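Local coordinates for protein aldehyde dehydrogenase (Burkholderia cenocepacia, PDB 4O6R) that probably oxidises aldehydes to carboxylic acids with NAD(P)+ as cofactor, and holds adenosine monophosphate in a nucleotide pocket in this crystal, at residues P374-A379 / P394-L399; V386-V391 / A411-Y416; I301-L306 / V398-S403. One frame throughout, in Å; residues are numbered along the deposited sequence. Where two conformers were deposited one is given.

Interaction 1 of 3, residues P374-A379 / P394-L399; sequences PTIVEA and PFVTVL
Strands 375-378 and 395-401 are parallel neighbours in the mixed sheet of the catalytic domain of the aldehyde dehydrogenase fold, joined by a beta-alpha-beta connection through the short helix 385-388. The two short strands are twisted by 23° against each other and stay evenly spaced, and five backbone hydrogen bonds run between the segments, starting with T375 N to P394 O and ending with A379 N to V398 O. The straightest, V377 N to V396 O (2.9 Å), arrives nearly along the C=O axis. The pairing is dense on both faces. On one, V396 places CG1 in the crowded position between its own N and carbonyl carbon (chi1 58°), which sets it beside I376 CG1, 3.7 Å away. I376 CG2 also meets V398 CG2, at 3.9 Å, and helix 302-315 covers I376 with F309, V310 and A313. On the other face the F395 ring, its CG anti to the backbone N, runs obliquely across its neighbours: T375 CG2 sits 3.9 Å from F395 CD2 and V377 CG2 3.8 Å from F395 CZ. T397 OG1 lies at the edge of the same ring, in its plane, but bonds to V386 O. The C-terminal end is wetter and partly exposed. E378 OE2 turns to R400, and water 1 lies 2.7 Å from A379 O and 3.1 Å from V398 O, hydrogen-bonded there, though its protons cannot serve every acceptor in reach. Even here a tight methyl contact persists, A379 CB on T397 CG2 at 3.6 Å.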
loop_
_atom_site.group_PDB
_atom_site.type_symbol
_atom_site.label_atom_id
_atom_site.label_comp_id
_atom_site.label_asym_id
_atom_site.label_seq_id
_atom_site.Cartn_x
_atom_site.Cartn_y
_atom_site.Cartn_z
ATOM N N PRO A 374 -43.679 13.997 -1.113
ATOM C CA PRO A 374 -42.926 12.967 -1.833
ATOM C C PRO A 374 -43.631 12.659 -3.135
ATOM O O PRO A 374 -44.845 12.439 -3.142
ATOM C CB PRO A 374 -42.964 11.762 -0.887
ATOM C CG PRO A 374 -43.158 12.348 0.468
ATOM C CD PRO A 374 -43.984 13.602 0.275
ATOM N N THR A 375 -42.884 12.703 -4.224
ATOM C CA THR A 375 -43.442 12.654 -5.565
ATOM C C THR A 375 -42.836 11.459 -6.329
ATOM O O THR A 375 -41.621 11.259 -6.319
ATOM C CB THR A 375 -43.174 13.976 -6.280
ATOM O OG1 THR A 375 -43.792 15.051 -5.557
ATOM C CG2 THR A 375 -43.719 13.965 -7.661
ATOM N N ILE A 376 -43.715 10.654 -6.917
ATOM C CA ILE A 376 -43.367 9.473 -7.689
ATOM C C ILE A 376 -44.008 9.583 -9.068
ATOM O O ILE A 376 -45.232 9.691 -9.168
ATOM C CB ILE A 376 -43.879 8.193 -6.977
ATOM C CG1 ILE A 376 -43.230 8.039 -5.613
ATOM C CG2 ILE A 376 -43.598 6.933 -7.807
ATOM C CD1 ILE A 376 -43.879 6.944 -4.786
ATOM N N VAL A 377 -43.188 9.531 -10.119
ATOM C CA VAL A 377 -43.660 9.682 -11.483
ATOM C C VAL A 377 -43.197 8.504 -12.302
ATOM O O VAL A 377 -41.998 8.236 -12.363
ATOM C CB VAL A 377 -43.087 10.945 -12.164
ATOM C CG1 VAL A 377 -43.496 10.997 -13.614
ATOM C CG2 VAL A 377 -43.541 12.187 -11.442
ATOM N N GLU A 378 -44.131 7.816 -12.948
ATOM C CA GLU A 378 -43.757 6.790 -13.884
ATOM C C GLU A 378 -43.553 7.420 -15.253
ATOM O O GLU A 378 -44.490 8.005 -15.802
ATOM C CB GLU A 378 -44.774 5.665 -13.905
ATOM C CG GLU A 378 -44.299 4.496 -14.746
ATOM C CD GLU A 378 -44.732 3.116 -14.227
ATOM O OE1 GLU A 378 -45.614 2.969 -13.345
ATOM O OE2 GLU A 378 -44.167 2.163 -14.750
ATOM N N ALA A 379 -42.335 7.319 -15.797
ATOM C CA ALA A 379 -42.000 8.002 -17.063
ATOM C C ALA A 379 -42.364 7.174 -18.274
ATOM O O ALA A 379 -42.302 5.950 -18.241
ATOM C CB ALA A 379 -40.534 8.348 -17.132
ATOM N N PRO A 394 -37.583 15.546 -3.511
ATOM C CA PRO A 394 -38.096 14.253 -3.067
ATOM C C PRO A 394 -38.948 13.696 -4.192
ATOM O O PRO A 394 -40.168 13.650 -4.092
ATOM C CB PRO A 394 -38.945 14.614 -1.847
ATOM C CG PRO A 394 -39.447 15.997 -2.147
ATOM C CD PRO A 394 -38.305 16.668 -2.889
ATOM N N PHE A 395 -38.278 13.320 -5.275
ATOM C CA PHE A 395 -38.914 13.140 -6.566
ATOM C C PHE A 395 -38.243 11.964 -7.242
ATOM O O PHE A 395 -37.085 12.030 -7.546
ATOM C CB PHE A 395 -38.712 14.432 -7.387
ATOM C CG PHE A 395 -39.372 14.447 -8.732
ATOM C CD1 PHE A 395 -38.974 13.570 -9.744
ATOM C CD2 PHE A 395 -40.342 15.392 -9.033
ATOM C CE1 PHE A 395 -39.580 13.610 -10.986
ATOM C CE2 PHE A 395 -40.925 15.452 -10.287
ATOM C CZ PHE A 395 -40.557 14.561 -11.272
ATOM N N VAL A 396 -38.971 10.882 -7.455
ATOM C CA VAL A 396 -38.378 9.694 -8.090
ATOM C C VAL A 396 -39.087 9.354 -9.401
ATOM O O VAL A 396 -40.306 9.452 -9.503
ATOM C CB VAL A 396 -38.323 8.488 -7.107
ATOM C CG1 VAL A 396 -39.713 8.125 -6.593
ATOM C CG2 VAL A 396 -37.594 7.292 -7.733
ATOM N N THR A 397 -38.289 9.025 -10.407
ATOM C CA THR A 397 -38.777 8.634 -11.710
ATOM C C THR A 397 -38.650 7.124 -11.896
ATOM O O THR A 397 -37.576 6.556 -11.699
ATOM C CB THR A 397 -38.024 9.366 -12.813
ATOM O OG1 THR A 397 -38.160 10.784 -12.601
ATOM C CG2 THR A 397 -38.590 8.977 -14.192
ATOM N N VAL A 398 -39.773 6.499 -12.260
ATOM C CA VAL A 398 -39.849 5.056 -12.379
ATOM C C VAL A 398 -39.790 4.648 -13.824
ATOM O O VAL A 398 -40.515 5.208 -14.678
ATOM C CB VAL A 398 -41.138 4.502 -11.788
ATOM C CG1 VAL A 398 -41.096 2.973 -11.732
ATOM C CG2 VAL A 398 -41.372 5.064 -10.405
ATOM N N LEU A 399 -38.963 3.632 -14.069
ATOM C CA LEU A 399 -38.793 3.009 -15.365
ATOM C C LEU A 399 -38.847 1.485 -15.154
ATOM O O LEU A 399 -38.518 1.000 -14.069
ATOM C CB LEU A 399 -37.429 3.394 -15.943
ATOM C CG LEU A 399 -37.183 4.884 -16.221
ATOM C CD1 LEU A 399 -35.716 5.199 -16.345
ATOM C CD2 LEU A 399 -37.943 5.305 -17.454
HETATM O O HOH W 1 -42.071 3.639 -16.828
#

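Interaction 2 of 3, residues V386-V391 / A411-Y416; sequences VAQEEV and ANATEY
Residues 387-390, at the end of the short helix 385-388 and just beyond it, and residues 413-416 of the loop after helix 404-411 run in nearly the same direction, 7° apart, closest at Q388 and T414, whose CA atoms are 5.6 Å apart. Q388 does most of the work. Its chain bends at chi2 (-71°), turning the amide toward the loop, where NE2 donates to A413 O at 3.2 Å; the acceptor lies close to the amide plane, but the donor stands above the carbonyl plane. On the other branch OE1 rests over T414 CA. T414 shapes the loop: OG1, in the crowded position between N and carbonyl carbon, accepts from Y416 N at 2.9 Å in an ST turn. The Y416 ring then presents its edge to Q388 O, with CE2 3.5 Å away in plane, and its OH reaches E390 CB. E390 itself is about 7 Å, side chain to side chain, from the AMP-binding residue S234. The amide NH2 of Q388 is shared between two backbone carbonyls, A413 O in the loop and A382 O just ahead of the helix. Water 2 adds a second polar link, donating to Q388 O and OE1 and accepting from E415 N, so backbone-directed polar bonds rather than apolar packing hold the contact.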
loop_
_atom_site.group_PDB
_atom_site.type_symbol
_atom_site.label_atom_id
_atom_site.label_comp_id
_atom_site.label_asym_id
_atom_site.label_seq_id
_atom_site.Cartn_x
_atom_site.Cartn_y
_atom_site.Cartn_z
ATOM N N VAL A 386 -37.440 14.159 -16.969
ATOM C CA VAL A 386 -37.340 13.858 -15.540
ATOM C C VAL A 386 -36.583 12.565 -15.271
ATOM O O VAL A 386 -36.276 12.266 -14.121
ATOM C CB VAL A 386 -38.682 13.872 -14.761
ATOM C CG1 VAL A 386 -39.316 15.250 -14.796
ATOM C CG2 VAL A 386 -39.629 12.780 -15.223
ATOM N N ALA A 387 -36.306 11.810 -16.331
ATOM C CA ALA A 387 -35.464 10.631 -16.277
ATOM C C ALA A 387 -34.013 10.954 -16.605
ATOM O O ALA A 387 -33.174 10.090 -16.448
ATOM C CB ALA A 387 -35.991 9.582 -17.258
ATOM N N GLN A 388 -33.724 12.183 -17.046
ATOM C CA GLN A 388 -32.379 12.586 -17.469
ATOM C C GLN A 388 -31.776 13.680 -16.598
ATOM O O GLN A 388 -30.582 13.650 -16.304
ATOM C CB GLN A 388 -32.379 13.072 -18.924
ATOM C CG GLN A 388 -32.602 11.976 -19.937
ATOM C CD GLN A 388 -31.390 11.059 -20.042
ATOM O OE1 GLN A 388 -30.242 11.507 -20.021
ATOM N NE2 GLN A 388 -31.638 9.783 -20.116
ATOM N N GLU A 389 -32.594 14.633 -16.175
ATOM C CA GLU A 389 -32.103 15.837 -15.536
ATOM C C GLU A 389 -32.212 15.727 -14.027
ATOM O O GLU A 389 -33.161 15.139 -13.513
ATOM C CB GLU A 389 -32.902 17.045 -16.049
ATOM C CG GLU A 389 -32.779 17.211 -17.550
ATOM C CD GLU A 389 -33.629 18.337 -18.129
ATOM O OE1 GLU A 389 -34.053 19.231 -17.378
ATOM O OE2 GLU A 389 -33.867 18.321 -19.358
ATOM N N GLU A 390 -31.250 16.306 -13.316
ATOM C CA GLU A 390 -31.231 16.247 -11.856
ATOM C C GLU A 390 -32.343 17.156 -11.323
ATOM O O GLU A 390 -32.388 18.351 -11.644
ATOM C CB GLU A 390 -29.833 16.647 -11.275
ATOM C CG GLU A 390 -29.618 16.199 -9.813
ATOM C CD GLU A 390 -28.159 16.248 -9.298
ATOM O OE1 GLU A 390 -27.303 16.913 -9.960
ATOM O OE2 GLU A 390 -27.869 15.625 -8.206
ATOM N N VAL A 391 -33.286 16.582 -10.584
ATOM C CA VAL A 391 -34.374 17.360 -9.962
ATOM C C VAL A 391 -33.965 17.762 -8.526
ATOM O O VAL A 391 -34.240 18.849 -8.053
ATOM C CB VAL A 391 -35.691 16.558 -10.000
ATOM C CG1 VAL A 391 -36.834 17.311 -9.329
ATOM C CG2 VAL A 391 -36.058 16.241 -11.433
ATOM N N ALA A 411 -29.585 2.089 -16.797
ATOM C CA ALA A 411 -28.716 2.614 -15.771
ATOM C C ALA A 411 -27.713 3.582 -16.357
ATOM O O ALA A 411 -27.449 4.621 -15.770
ATOM C CB ALA A 411 -27.987 1.496 -15.015
ATOM N N ASN A 412 -27.139 3.199 -17.498
ATOM C CA ASN A 412 -26.061 3.951 -18.114
ATOM C C ASN A 412 -26.529 4.987 -19.135
ATOM O O ASN A 412 -25.679 5.593 -19.786
ATOM C CB ASN A 412 -25.050 2.988 -18.761
ATOM C CG ASN A 412 -24.198 2.249 -17.726
ATOM O OD1 ASN A 412 -24.157 2.608 -16.534
ATOM N ND2 ASN A 412 -23.520 1.227 -18.170
ATOM N N ALA A 413 -27.848 5.231 -19.233
ATOM C CA ALA A 413 -28.416 6.116 -20.277
ATOM C C ALA A 413 -28.389 7.624 -19.981
ATOM O O ALA A 413 -28.852 8.422 -20.825
ATOM C CB ALA A 413 -29.859 5.698 -20.594
ATOM N N THR A 414 -27.850 8.050 -18.840
ATOM C CA THR A 414 -27.789 9.473 -18.530
ATOM C C THR A 414 -26.400 10.061 -18.721
ATOM O O THR A 414 -25.438 9.350 -19.015
ATOM C CB THR A 414 -28.194 9.772 -17.077
ATOM O OG1 THR A 414 -27.069 9.524 -16.213
ATOM C CG2 THR A 414 -29.433 8.950 -16.672
ATOM N N GLU A 415 -26.296 11.361 -18.490
ATOM C CA GLU A 415 -25.000 12.031 -18.586
ATOM C C GLU A 415 -24.192 11.958 -17.296
ATOM O O GLU A 415 -23.078 12.450 -17.243
ATOM C CB GLU A 415 -25.200 13.506 -19.017
ATOM C CG GLU A 415 -25.802 13.644 -20.406
ATOM C CD GLU A 415 -24.930 12.992 -21.471
ATOM O OE1 GLU A 415 -23.741 13.377 -21.593
ATOM O OE2 GLU A 415 -25.423 12.084 -22.187
ATOM N N TYR A 416 -24.745 11.317 -16.273
ATOM C CA TYR A 416 -24.146 11.261 -14.958
ATOM C C TYR A 416 -23.606 9.871 -14.652
ATOM O O TYR A 416 -24.024 8.889 -15.259
ATOM C CB TYR A 416 -25.211 11.598 -13.929
ATOM C CG TYR A 416 -25.782 12.979 -14.095
ATOM C CD1 TYR A 416 -25.050 14.075 -13.703
ATOM C CD2 TYR A 416 -27.023 13.193 -14.668
ATOM C CE1 TYR A 416 -25.547 15.340 -13.832
ATOM C CE2 TYR A 416 -27.518 14.470 -14.816
ATOM C CZ TYR A 416 -26.772 15.528 -14.378
ATOM O OH TYR A 416 -27.204 16.817 -14.478
HETATM O O HOH W 2 -28.674 13.039 -18.228
#

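Interaction 3 of 3, residues I301-L306 / V398-S403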
loop_
_atom_site.group_PDB
_atom_site.type_symbol
_atom_site.label_atom_id
_atom_site.label_comp_id
_atom_site.label_asym_id
_atom_site.label_seq_id
_atom_site.Cartn_x
_atom_site.Cartn_y
_atom_site.Cartn_z
ATOM N N ILE A 301 -42.246 -7.491 -11.047
ATOM C CA ILE A 301 -42.524 -6.988 -9.684
ATOM C C ILE A 301 -42.891 -5.503 -9.619
ATOM O O ILE A 301 -43.196 -4.971 -8.542
ATOM C CB ILE A 301 -41.392 -7.328 -8.688
ATOM C CG1 ILE A 301 -40.001 -6.827 -9.112
ATOM C CG2 ILE A 301 -41.293 -8.829 -8.493
ATOM C CD1 ILE A 301 -39.816 -5.347 -9.040
ATOM N N ALA A 302 -42.891 -4.824 -10.768
ATOM C CA ALA A 302 -43.064 -3.355 -10.753
ATOM C C ALA A 302 -44.356 -2.916 -10.096
ATOM O O ALA A 302 -44.329 -2.084 -9.210
ATOM C CB ALA A 302 -42.954 -2.797 -12.157
ATOM N N ASP A 303 -45.478 -3.528 -10.485
ATOM C CA ASP A 303 -46.768 -3.122 -9.969
ATOM C C ASP A 303 -46.892 -3.412 -8.482
ATOM O O ASP A 303 -47.327 -2.551 -7.723
ATOM C CB ASP A 303 -47.914 -3.745 -10.789
ATOM C CG ASP A 303 -47.876 -3.288 -12.267
ATOM O OD1 ASP A 303 -47.934 -2.085 -12.519
ATOM O OD2 ASP A 303 -47.705 -4.125 -13.192
ATOM N N ALA A 304 -46.441 -4.589 -8.067
ATOM C CA ALA A 304 -46.417 -4.975 -6.666
ATOM C C ALA A 304 -45.583 -4.002 -5.808
ATOM O O ALA A 304 -46.066 -3.484 -4.786
ATOM C CB ALA A 304 -45.862 -6.382 -6.533
ATOM N N PHE A 305 -44.366 -3.742 -6.262
ATOM C CA PHE A 305 -43.469 -2.808 -5.621
ATOM C C PHE A 305 -44.108 -1.418 -5.487
ATOM O O PHE A 305 -44.123 -0.828 -4.406
ATOM C CB PHE A 305 -42.208 -2.699 -6.439
ATOM C CG PHE A 305 -41.104 -1.934 -5.751
ATOM C CD1 PHE A 305 -41.151 -0.551 -5.666
ATOM C CD2 PHE A 305 -40.016 -2.606 -5.208
ATOM C CE1 PHE A 305 -40.142 0.157 -5.034
ATOM C CE2 PHE A 305 -39.019 -1.902 -4.574
ATOM C CZ PHE A 305 -39.070 -0.531 -4.494
ATOM N N LEU A 306 -44.652 -0.913 -6.591
ATOM C CA LEU A 306 -45.196 0.429 -6.594
ATOM C C LEU A 306 -46.394 0.569 -5.679
ATOM O O LEU A 306 -46.531 1.576 -5.021
ATOM C CB LEU A 306 -45.534 0.870 -8.009
ATOM C CG LEU A 306 -44.316 1.126 -8.908
ATOM C CD1 LEU A 306 -44.745 1.283 -10.353
ATOM C CD2 LEU A 306 -43.535 2.362 -8.434
ATOM N N VAL A 398 -39.773 6.499 -12.260
ATOM C CA VAL A 398 -39.849 5.056 -12.379
ATOM C C VAL A 398 -39.790 4.648 -13.824
ATOM O O VAL A 398 -40.515 5.208 -14.678
ATOM C CB VAL A 398 -41.138 4.502 -11.788
ATOM C CG1 VAL A 398 -41.096 2.973 -11.732
ATOM C CG2 VAL A 398 -41.372 5.064 -10.405
ATOM N N LEU A 399 -38.963 3.632 -14.069
ATOM C CA LEU A 399 -38.793 3.009 -15.365
ATOM C C LEU A 399 -38.847 1.485 -15.154
ATOM O O LEU A 399 -38.518 1.000 -14.069
ATOM C CB LEU A 399 -37.429 3.394 -15.943
ATOM C CG LEU A 399 -37.183 4.884 -16.221
ATOM C CD1 LEU A 399 -35.716 5.199 -16.345
ATOM C CD2 LEU A 399 -37.943 5.305 -17.454
ATOM N N ARG A 400 -39.280 0.744 -16.169
ATOM C CA ARG A 400 -39.379 -0.702 -16.083
ATOM C C ARG A 400 -38.443 -1.368 -17.095
ATOM O O ARG A 400 -38.095 -0.762 -18.105
ATOM C CB ARG A 400 -40.824 -1.152 -16.359
ATOM C CG ARG A 400 -41.804 -0.594 -15.348
ATOM C CD ARG A 400 -43.201 -1.079 -15.626
ATOM N NE ARG A 400 -44.179 -0.407 -14.800
ATOM C CZ ARG A 400 -45.266 -0.995 -14.328
ATOM N NH1 ARG A 400 -45.500 -2.280 -14.576
ATOM N NH2 ARG A 400 -46.090 -0.298 -13.562
ATOM N N PHE A 401 -38.076 -2.616 -16.815
ATOM C CA PHE A 401 -37.216 -3.405 -17.691
ATOM C C PHE A 401 -37.543 -4.869 -17.623
ATOM O O PHE A 401 -38.238 -5.316 -16.710
ATOM C CB PHE A 401 -35.737 -3.206 -17.324
ATOM C CG PHE A 401 -35.332 -3.840 -16.006
ATOM C CD1 PHE A 401 -35.566 -3.181 -14.808
ATOM C CD2 PHE A 401 -34.756 -5.105 -15.958
ATOM C CE1 PHE A 401 -35.189 -3.743 -13.592
ATOM C CE2 PHE A 401 -34.372 -5.671 -14.755
ATOM C CZ PHE A 401 -34.592 -4.988 -13.564
ATOM N N GLY A 402 -37.017 -5.612 -18.596
ATOM C CA GLY A 402 -37.301 -7.035 -18.741
ATOM C C GLY A 402 -36.126 -8.004 -18.820
ATOM O O GLY A 402 -36.360 -9.201 -18.696
ATOM N N SER A 403 -34.909 -7.516 -19.131
ATOM C CA SER A 403 -33.679 -8.310 -19.142
ATOM C C SER A 403 -32.593 -7.539 -18.371
ATOM O O SER A 403 -32.691 -6.341 -18.222
ATOM C CB SER A 403 -33.236 -8.501 -20.580
ATOM O OG SER A 403 -32.871 -7.243 -21.116
#
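R400 leaves its strand with CG anti to the carbonyl carbon (chi1 -62°) and then stays fully extended from CG to NE, which carries the guanidinium across to the first turn of helix 302-315. D303, its CG likewise anti to the carbonyl carbon, turns its carboxylate back to meet it, and the two side chains cross at about a right angle. R400 grips the acid end-on: NH2 donates to D303 OD1 at 2.8 Å and NH1 to D303 OD2 at 3.2 Å, with a weak extra bond from NH1 to OD1. Both main acceptors lie close to the guanidinium plane, yet the nitrogens meet the oxygens from above the carboxylate, because the two flat groups are turned 57° from each other. Beneath the guanidinium, A302 CB packs off-centre against one face, 3.4 Å from the plane, so the alanine methyl is a floor for the cation. L306 CD1 comes to R400 NH2 obliquely at 3.8 Å, and L306 CD2 meets V398 CG2 tip to tip at 4.0 Å, which closes the inner, apolar part of the contact. This is ordinary helix-on-sheet packing, with helix and strand axes 10.7 Å apart and 151° between their directions, sealed at its outer end by charge. Beyond E378 at NE, its strongest partner, R400 also bridges to E299 through NH1. The arginine charge probably helps keep the three carboxylates ionised, and the several bonds would restrict the guanidinium's rotation, while D303, on the exposed helix surface, probably adds a more solvent-screened share.

All three contacts involve the same alpha/beta domain, and strand 395-401 ties interaction 1 to interaction 3. Interaction 1 is the most thoroughly buried, backbone pairing with apolar packing on both faces. Interaction 3 is also largely buried but has the exposed D303 at its edge; it lays a helix against that sheet, on the side bearing I376 and V398, and moves from hydrocarbon within to a salt bridge at its outer edge. E378 of interaction 1 shares R400 with D303 of interaction 3. Interaction 2 is about as small as interaction 3, but only partly buried, polar and water-mediated. Its helix belongs to the crossover linking the strands of interaction 1 and meets their opposite face, with V386 CG1 packed on F395 CZ at 3.8 Å.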